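Local coordinates for enoyl-CoA hydratase/isomerase (Pseudomonas aeruginosa, PDB 3LAO), which probably hydrates the double bond of an enoyl-CoA, perhaps that of a steroid side chain, as a homotrimeric enzyme of the crotonase family, at residues Q101-K106 with A218-F223; V109-G114 with G194-R199; D128-A133 with L186-V191. All coordinates share one frame; numbering follows the deposited sequence.

Contact 1 of 3, residues Q101-K106 with A218-F223; sequences QPRRSK and ALQSAF
R103 lies over one face of the F223 ring. Its CG is anti to the backbone N (chi1 159°), and a bend at chi2 brings CD down onto the ring, 3.4 Å from F223 CD2 and nearer the rim than the middle. This is a CH-pi contact, with CD 3.7 Å from the ring centroid. The two side chains slide past each other in opposite directions, which places the guanidinium of R103 above F223 CB with its plane 27° from that of the ring. At the guanidinium edge, R103 NH1 comes within 3.4 Å of Q220 NE2, but both are donors and no hydrogen bond joins them.

R104 meets the same phenyl quite differently. F223 CZ points at the centre of one guanidinium face, 3.9 Å from R104 NH2, and the planes are 81° apart, so a ring edge rests on a flat cation. Polar partners hold that cation in position: R104 NH1 gives a hydrogen bond of 2.9 Å to K106 O and makes a salt bridge to D128, while NH2 hydrogen-bonds the carbonyl of N126.

At S105 and K106 the backbone does the touching. L219 CD1 packs 3.8 Å from S105 O and 3.5 Å from K106 C, while S105 OG turns to E52 and K106 NZ to the carbonyls of Y51 and S57. F223 also meets the W163 ring of the second subunit, so the contact borders the trimer interface of this crotonase-family protein. Within the chain it seats the C-terminal part of helix 212-222 against the loop leading into strand 108-112.

Contact 2 of 3, residues V109-G114 with G194-R199; sequences VVAVQG and GEELAR
A111 and E196 meet where the first turn of helix 196-209 rests on strand 108-112. A111 CB points at the helix and stops 3.7 Å from E196 O, with L197 CA at 4.0 Å. A methyl is all that the strand offers here, and the backbones come correspondingly close: the CA atoms of A111 and L197 are 5.5 Å apart.

E196 is folded back on the strand. Its CG sits between the backbone N and the carbonyl carbon (chi1 68°), which tucks it against the strand, 4.1 Å from A111 CB and 3.9 Å from V112 O. A second bend at chi2 then carries the carboxylate along to Q113, where E196 OE2 lies 3.6 Å from Q113 CB. The other oxygen, OE1, looks back to its own segment and accepts a weak hydrogen bond of 3.1 Å from G194 N, at most a loose tether to the residues before the helix.

Q113 adopts a similar first torsion (chi1 81°) and is also bent at chi2. The two side chains cross at about a right angle, amide and carboxylate planes 39° apart, and meet through the aliphatic root of the glutamine. The amide is engaged elsewhere: Q113 NE2 bonds the carbonyls of A64 and G66. No hydrogen bond crosses this contact, so packing alone joins the two segments.

L197 grazes A111 CB with CD1 at 4.4 Å and otherwise packs on V61 and F63. A helix packed on the parallel part of the core sheet belongs to the crotonase fold. Here A200 continues the packing on A111 one turn later and E196 packs on A133 and V191, so the helix start reaches strands 59-64, 108-112, 129-133 and 189-191.

Contact 3 of 3, residues D128-A133 with L186-V191; sequences DIAVAA and LLTEVV
T188 turns its hydroxyl back at the strand beside it: OG1 stands beside the backbone N of its own residue (chi1 -44°) and accepts a bond of 2.8 Å from A130 N. The same oxygen rests 3.3 Å from I129 CG2, where the two side chains cross obliquely, and it also hydrogen-bonds T164 of the second subunit. The backbones bond back in the other direction, T188 N to A130 O at 2.6 Å, and E189 N adds a weak bond to that carbonyl.

From here on the segments form a regular parallel ladder, V131 to A133 beside E189 to V191, with 28° between the strands. Strand 189-191 is an outermost strand of the crotonase core sheet within this chain. Its rungs include A132 N to E189 O at 3.2 Å and V191 N to A132 O at 2.9 Å.

Side chains alternate across the two faces. V131 and V191 share one, crossing at about a right angle with V131 CG1 3.9 Å from V191 CG2, on the side where E196 of helix 196-209 packs. On the other, A132 CB meets L187 CD1 at 3.5 Å while A130 CB touches L187 CD2, the leucine also resting against M124 of helix 119-125.

How the contacts relate
The three contacts are nested along the chain: contact 3 lies inside the loop closed by contact 2, and both lie inside the one closed by contact 1. Contacts 2 and 3 are close neighbours, centres 8 Å apart, because strands 108-112 and 129-133 are adjacent in the main sheet; V112 N lies 2.8 Å from V131 O, a probable hydrogen bond. Strand 189-191 then leads into helix 196-209, which packs on that sheet. Contact 1 is more distant, about 23 Å and 20 Å from the centres of contacts 2 and 3, yet the R104-D128 salt bridge joins it to contact 3, with L219 CD2 packing beside it. Contacts 1 and 3 both touch the second subunit, linking the core to the trimer interface.

Contact 1 of 3, residues Q101-K106 with A218-F223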
loop_
_atom_site.group_PDB
_atom_site.type_symbol
_atom_site.label_atom_id
_atom_site.label_comp_id
_atom_site.label_asym_id
_atom_site.label_seq_id
_atom_site.Cartn_x
_atom_site.Cartn_y
_atom_site.Cartn_z
ATOM N N GLN B 101 15.633 -2.055 16.709
ATOM C CA GLN B 101 14.862 -2.492 17.856
ATOM C C GLN B 101 15.387 -1.850 19.141
ATOM O O GLN B 101 16.586 -1.574 19.262
ATOM C CB GLN B 101 14.862 -4.017 17.940
ATOM C CG GLN B 101 14.098 -4.677 16.806
ATOM C CD GLN B 101 12.637 -4.196 16.713
ATOM O OE1 GLN B 101 12.202 -3.643 15.684
ATOM N NE2 GLN B 101 11.874 -4.400 17.796
ATOM N N PRO B 102 14.496 -1.607 20.116
ATOM C CA PRO B 102 13.065 -1.918 20.061
ATOM C C PRO B 102 12.239 -0.819 19.409
ATOM O O PRO B 102 12.575 0.356 19.445
ATOM C CB PRO B 102 12.669 -1.985 21.530
ATOM C CG PRO B 102 13.661 -1.023 22.224
ATOM C CD PRO B 102 14.865 -0.874 21.346
ATOM N N ARG B 103 11.113 -1.233 18.855
ATOM C CA ARG B 103 10.201 -0.341 18.185
ATOM C C ARG B 103 9.300 0.268 19.261
ATOM O O ARG B 103 9.044 -0.364 20.313
ATOM C CB ARG B 103 9.412 -1.168 17.166
ATOM C CG ARG B 103 8.088 -0.589 16.704
ATOM C CD ARG B 103 7.039 -1.704 16.546
ATOM N NE ARG B 103 7.357 -2.699 15.519
ATOM C CZ ARG B 103 6.835 -3.929 15.456
ATOM N NH1 ARG B 103 5.971 -4.350 16.387
ATOM N NH2 ARG B 103 7.187 -4.743 14.460
ATOM N N ARG B 104 8.838 1.494 19.026
ATOM C CA ARG B 104 7.834 2.064 19.912
ATOM C C ARG B 104 6.608 1.161 19.941
ATOM O O ARG B 104 6.422 0.277 19.100
ATOM C CB ARG B 104 7.426 3.477 19.483
ATOM C CG ARG B 104 6.679 3.553 18.154
ATOM C CD ARG B 104 6.413 5.029 17.734
ATOM N NE ARG B 104 5.937 5.047 16.357
ATOM C CZ ARG B 104 4.646 5.037 16.011
ATOM N NH1 ARG B 104 3.711 5.045 16.960
ATOM N NH2 ARG B 104 4.281 5.041 14.721
ATOM N N SER B 105 5.754 1.381 20.918
ATOM C CA SER B 105 4.555 0.588 20.994
ATOM C C SER B 105 3.370 1.454 21.393
ATOM O O SER B 105 2.313 0.939 21.658
ATOM C CB SER B 105 4.780 -0.531 22.008
ATOM O OG SER B 105 5.063 0.020 23.268
ATOM N N LYS B 106 3.584 2.763 21.482
ATOM C CA LYS B 106 2.543 3.741 21.755
ATOM C C LYS B 106 2.535 4.785 20.636
ATOM O O LYS B 106 3.445 4.825 19.827
ATOM C CB LYS B 106 2.786 4.412 23.094
ATOM C CG LYS B 106 2.699 3.466 24.248
ATOM C CD LYS B 106 2.518 4.251 25.552
ATOM C CE LYS B 106 3.820 4.483 26.285
ATOM N NZ LYS B 106 3.539 5.429 27.412
ATOM N N ALA B 218 -4.078 -2.243 18.804
ATOM C CA ALA B 218 -4.237 -1.794 17.429
ATOM C C ALA B 218 -2.871 -1.592 16.740
ATOM O O ALA B 218 -2.657 -2.144 15.624
ATOM C CB ALA B 218 -5.106 -0.546 17.357
ATOM N N LEU B 219 -1.954 -0.862 17.416
ATOM C CA LEU B 219 -0.628 -0.537 16.845
ATOM C C LEU B 219 0.133 -1.799 16.572
ATOM O O LEU B 219 0.762 -1.950 15.510
ATOM C CB LEU B 219 0.219 0.350 17.749
ATOM C CG LEU B 219 -0.130 1.823 17.655
ATOM C CD1 LEU B 219 0.502 2.563 18.796
ATOM C CD2 LEU B 219 0.289 2.433 16.310
ATOM N N GLN B 220 0.072 -2.703 17.541
ATOM C CA GLN B 220 0.766 -3.987 17.434
ATOM C C GLN B 220 0.239 -4.812 16.250
ATOM O O GLN B 220 1.045 -5.384 15.508
ATOM C CB GLN B 220 0.718 -4.786 18.751
ATOM C CG GLN B 220 1.686 -5.952 18.804
ATOM C CD GLN B 220 3.134 -5.471 18.847
ATOM O OE1 GLN B 220 3.415 -4.323 19.237
ATOM N NE2 GLN B 220 4.057 -6.338 18.442
ATOM N N SER B 221 -1.077 -4.846 16.015
ATOM C CA SER B 221 -1.542 -5.520 14.774
ATOM C C SER B 221 -1.047 -4.856 13.490
ATOM O O SER B 221 -0.646 -5.527 12.543
ATOM C CB SER B 221 -3.054 -5.598 14.718
ATOM O OG SER B 221 -3.482 -6.404 15.769
ATOM N N ALA B 222 -1.083 -3.529 13.464
ATOM C CA ALA B 222 -0.733 -2.781 12.257
ATOM C C ALA B 222 0.745 -2.966 11.925
ATOM O O ALA B 222 1.107 -3.219 10.762
ATOM C CB ALA B 222 -1.094 -1.299 12.426
ATOM N N PHE B 223 1.577 -2.931 12.970
ATOM C CA PHE B 223 3.017 -3.074 12.842
ATOM C C PHE B 223 3.466 -4.390 12.207
ATOM O O PHE B 223 4.636 -4.532 11.912
ATOM C CB PHE B 223 3.723 -2.873 14.186
ATOM C CG PHE B 223 3.871 -1.416 14.613
ATOM C CD1 PHE B 223 4.227 -0.433 13.713
ATOM C CD2 PHE B 223 3.718 -1.052 15.937
ATOM C CE1 PHE B 223 4.370 0.896 14.112
ATOM C CE2 PHE B 223 3.866 0.264 16.338
ATOM C CZ PHE B 223 4.176 1.247 15.419
#

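Contact 2 of 3, residues V109-G114 with G194-R199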
loop_
_atom_site.group_PDB
_atom_site.type_symbol
_atom_site.label_atom_id
_atom_site.label_comp_id
_atom_site.label_asym_id
_atom_site.label_seq_id
_atom_site.Cartn_x
_atom_site.Cartn_y
_atom_site.Cartn_z
ATOM N N VAL B 109 2.464 11.432 17.208
ATOM C CA VAL B 109 1.895 12.399 16.310
ATOM C C VAL B 109 3.021 13.390 16.063
ATOM O O VAL B 109 3.775 13.712 16.980
ATOM C CB VAL B 109 0.730 13.146 16.971
ATOM C CG1 VAL B 109 0.394 14.427 16.180
ATOM C CG2 VAL B 109 -0.472 12.242 17.103
ATOM N N VAL B 110 3.152 13.865 14.832
ATOM C CA VAL B 110 4.212 14.787 14.554
ATOM C C VAL B 110 3.721 16.043 13.839
ATOM O O VAL B 110 2.890 15.971 12.906
ATOM C CB VAL B 110 5.353 14.111 13.753
ATOM C CG1 VAL B 110 4.872 13.723 12.298
ATOM C CG2 VAL B 110 6.524 15.057 13.707
ATOM N N ALA B 111 4.244 17.186 14.274
ATOM C CA ALA B 111 3.992 18.487 13.625
ATOM C C ALA B 111 5.255 19.031 12.945
ATOM O O ALA B 111 6.292 19.144 13.590
ATOM C CB ALA B 111 3.482 19.498 14.671
ATOM N N VAL B 112 5.161 19.396 11.666
ATOM C CA VAL B 112 6.313 19.910 10.912
ATOM C C VAL B 112 6.049 21.231 10.179
ATOM O O VAL B 112 4.979 21.447 9.608
ATOM C CB VAL B 112 6.753 18.956 9.805
ATOM C CG1 VAL B 112 7.059 17.567 10.347
ATOM C CG2 VAL B 112 5.693 18.894 8.824
ATOM N N GLN B 113 7.083 22.057 10.120
ATOM C CA GLN B 113 7.008 23.367 9.482
ATOM C C GLN B 113 8.317 23.746 8.813
ATOM O O GLN B 113 9.414 23.334 9.246
ATOM C CB GLN B 113 6.703 24.445 10.523
ATOM C CG GLN B 113 7.935 24.913 11.321
ATOM C CD GLN B 113 8.291 24.004 12.493
ATOM O OE1 GLN B 113 8.270 22.764 12.378
ATOM N NE2 GLN B 113 8.659 24.621 13.630
ATOM N N GLY B 114 8.193 24.580 7.786
ATOM C CA GLY B 114 9.341 25.153 7.109
ATOM C C GLY B 114 10.145 24.196 6.242
ATOM O O GLY B 114 9.804 23.962 5.090
ATOM N N GLY B 194 1.841 28.213 11.525
ATOM C CA GLY B 194 1.566 28.574 12.911
ATOM C C GLY B 194 0.514 27.743 13.634
ATOM O O GLY B 194 0.357 27.854 14.849
ATOM N N GLU B 195 -0.200 26.908 12.877
ATOM C CA GLU B 195 -1.294 26.113 13.425
ATOM C C GLU B 195 -0.944 24.634 13.512
ATOM O O GLU B 195 -1.761 23.830 13.952
ATOM C CB GLU B 195 -2.560 26.275 12.578
ATOM C CG GLU B 195 -3.369 27.498 12.921
ATOM C CD GLU B 195 -3.499 27.671 14.434
ATOM O OE1 GLU B 195 -2.929 28.664 14.951
ATOM O OE2 GLU B 195 -4.140 26.807 15.104
ATOM N N GLU B 196 0.259 24.261 13.101
ATOM C CA GLU B 196 0.533 22.844 12.991
ATOM C C GLU B 196 0.605 22.170 14.370
ATOM O O GLU B 196 0.170 21.031 14.532
ATOM C CB GLU B 196 1.739 22.535 12.084
ATOM C CG GLU B 196 3.092 22.987 12.622
ATOM C CD GLU B 196 3.338 24.524 12.543
ATOM O OE1 GLU B 196 2.547 25.268 11.892
ATOM O OE2 GLU B 196 4.346 24.980 13.149
ATOM N N LEU B 197 1.122 22.859 15.373
ATOM C CA LEU B 197 1.261 22.189 16.656
ATOM C C LEU B 197 -0.089 22.143 17.349
ATOM O O LEU B 197 -0.430 21.127 17.948
ATOM C CB LEU B 197 2.301 22.853 17.541
ATOM C CG LEU B 197 2.476 22.199 18.914
ATOM C CD1 LEU B 197 2.828 20.687 18.896
ATOM C CD2 LEU B 197 3.500 22.993 19.686
ATOM N N ALA B 198 -0.880 23.213 17.242
ATOM C CA ALA B 198 -2.201 23.206 17.871
ATOM C C ALA B 198 -3.032 22.060 17.318
ATOM O O ALA B 198 -3.803 21.403 18.040
ATOM C CB ALA B 198 -2.909 24.489 17.653
ATOM N N ARG B 199 -2.865 21.824 16.028
ATOM C CA ARG B 199 -3.621 20.801 15.330
ATOM C C ARG B 199 -3.124 19.407 15.687
ATOM O O ARG B 199 -3.913 18.529 16.014
ATOM C CB ARG B 199 -3.520 21.021 13.839
ATOM C CG ARG B 199 -4.497 20.189 13.091
ATOM C CD ARG B 199 -5.908 20.415 13.635
ATOM N NE ARG B 199 -6.780 19.356 13.168
ATOM C CZ ARG B 199 -8.104 19.399 13.215
ATOM N NH1 ARG B 199 -8.717 20.481 13.701
ATOM N NH2 ARG B 199 -8.819 18.363 12.765
#

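Contact 3 of 3, residues D128-A133 with L186-V191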
loop_
_atom_site.group_PDB
_atom_site.type_symbol
_atom_site.label_atom_id
_atom_site.label_comp_id
_atom_site.label_asym_id
_atom_site.label_seq_id
_atom_site.Cartn_x
_atom_site.Cartn_y
_atom_site.Cartn_z
ATOM N N ASP B 128 2.233 8.258 13.448
ATOM C CA ASP B 128 0.880 7.827 13.108
ATOM C C ASP B 128 -0.012 8.920 12.562
ATOM O O ASP B 128 -0.965 8.654 11.870
ATOM C CB ASP B 128 0.281 7.249 14.352
ATOM C CG ASP B 128 1.156 6.178 14.916
ATOM O OD1 ASP B 128 1.631 5.360 14.106
ATOM O OD2 ASP B 128 1.413 6.186 16.139
ATOM N N ILE B 129 0.292 10.154 12.916
ATOM C CA ILE B 129 -0.390 11.334 12.417
ATOM C C ILE B 129 0.685 12.375 12.187
ATOM O O ILE B 129 1.575 12.599 13.055
ATOM C CB ILE B 129 -1.315 11.941 13.444
ATOM C CG1 ILE B 129 -2.307 10.891 13.984
ATOM C CG2 ILE B 129 -1.971 13.201 12.860
ATOM C CD1 ILE B 129 -3.284 10.352 13.001
ATOM N N ALA B 130 0.611 12.982 11.008
ATOM C CA ALA B 130 1.561 13.987 10.586
ATOM C C ALA B 130 0.833 15.216 10.093
ATOM O O ALA B 130 0.044 15.149 9.154
ATOM C CB ALA B 130 2.523 13.413 9.472
ATOM N N VAL B 131 1.093 16.334 10.741
ATOM C CA VAL B 131 0.543 17.605 10.328
ATOM C C VAL B 131 1.635 18.602 9.918
ATOM O O VAL B 131 2.583 18.824 10.657
ATOM C CB VAL B 131 -0.258 18.205 11.480
ATOM C CG1 VAL B 131 -0.711 19.614 11.147
ATOM C CG2 VAL B 131 -1.448 17.300 11.781
ATOM N N ALA B 132 1.465 19.223 8.759
ATOM C CA ALA B 132 2.430 20.172 8.233
ATOM C C ALA B 132 1.804 21.538 7.926
ATOM O O ALA B 132 0.652 21.637 7.493
ATOM C CB ALA B 132 3.095 19.615 6.968
ATOM N N ALA B 133 2.593 22.577 8.154
ATOM C CA ALA B 133 2.262 23.945 7.773
ATOM C C ALA B 133 2.281 24.035 6.258
ATOM O O ALA B 133 3.171 23.476 5.617
ATOM C CB ALA B 133 3.303 24.911 8.365
ATOM N N LEU B 186 1.566 11.305 2.745
ATOM C CA LEU B 186 2.610 11.341 3.758
ATOM C C LEU B 186 2.141 12.157 4.974
ATOM O O LEU B 186 2.668 12.028 6.061
ATOM C CB LEU B 186 3.911 11.893 3.182
ATOM C CG LEU B 186 4.406 11.357 1.829
ATOM C CD1 LEU B 186 5.574 12.180 1.359
ATOM C CD2 LEU B 186 4.813 9.917 1.869
ATOM N N LEU B 187 1.133 12.989 4.782
ATOM C CA LEU B 187 0.669 13.866 5.847
ATOM C C LEU B 187 -0.724 13.469 6.105
ATOM O O LEU B 187 -1.359 12.900 5.226
ATOM C CB LEU B 187 0.593 15.310 5.353
ATOM C CG LEU B 187 2.012 15.764 5.112
ATOM C CD1 LEU B 187 2.073 17.192 4.596
ATOM C CD2 LEU B 187 2.686 15.638 6.448
ATOM N N THR B 188 -1.219 13.799 7.286
ATOM C CA THR B 188 -2.595 13.545 7.602
ATOM C C THR B 188 -3.341 14.778 7.196
ATOM O O THR B 188 -4.456 14.704 6.689
ATOM C CB THR B 188 -2.770 13.331 9.126
ATOM O OG1 THR B 188 -1.728 12.481 9.631
ATOM C CG2 THR B 188 -4.138 12.740 9.456
ATOM N N GLU B 189 -2.713 15.931 7.419
ATOM C CA GLU B 189 -3.392 17.201 7.196
ATOM C C GLU B 189 -2.425 18.359 6.915
ATOM O O GLU B 189 -1.327 18.421 7.474
ATOM C CB GLU B 189 -4.262 17.550 8.405
ATOM C CG GLU B 189 -5.299 18.632 8.109
ATOM C CD GLU B 189 -6.232 18.892 9.300
ATOM O OE1 GLU B 189 -6.557 17.929 10.022
ATOM O OE2 GLU B 189 -6.634 20.058 9.518
ATOM N N VAL B 190 -2.852 19.291 6.062
ATOM C CA VAL B 190 -2.092 20.509 5.852
ATOM C C VAL B 190 -2.826 21.691 6.434
ATOM O O VAL B 190 -4.031 21.835 6.204
ATOM C CB VAL B 190 -1.876 20.766 4.396
ATOM C CG1 VAL B 190 -1.312 22.130 4.259
ATOM C CG2 VAL B 190 -0.905 19.731 3.828
ATOM N N VAL B 191 -2.120 22.524 7.211
ATOM C CA VAL B 191 -2.762 23.662 7.909
ATOM C C VAL B 191 -2.010 24.974 7.749
ATOM O O VAL B 191 -0.847 24.984 7.331
ATOM C CB VAL B 191 -3.002 23.402 9.416
ATOM C CG1 VAL B 191 -3.887 22.192 9.615
ATOM C CG2 VAL B 191 -1.674 23.226 10.172
#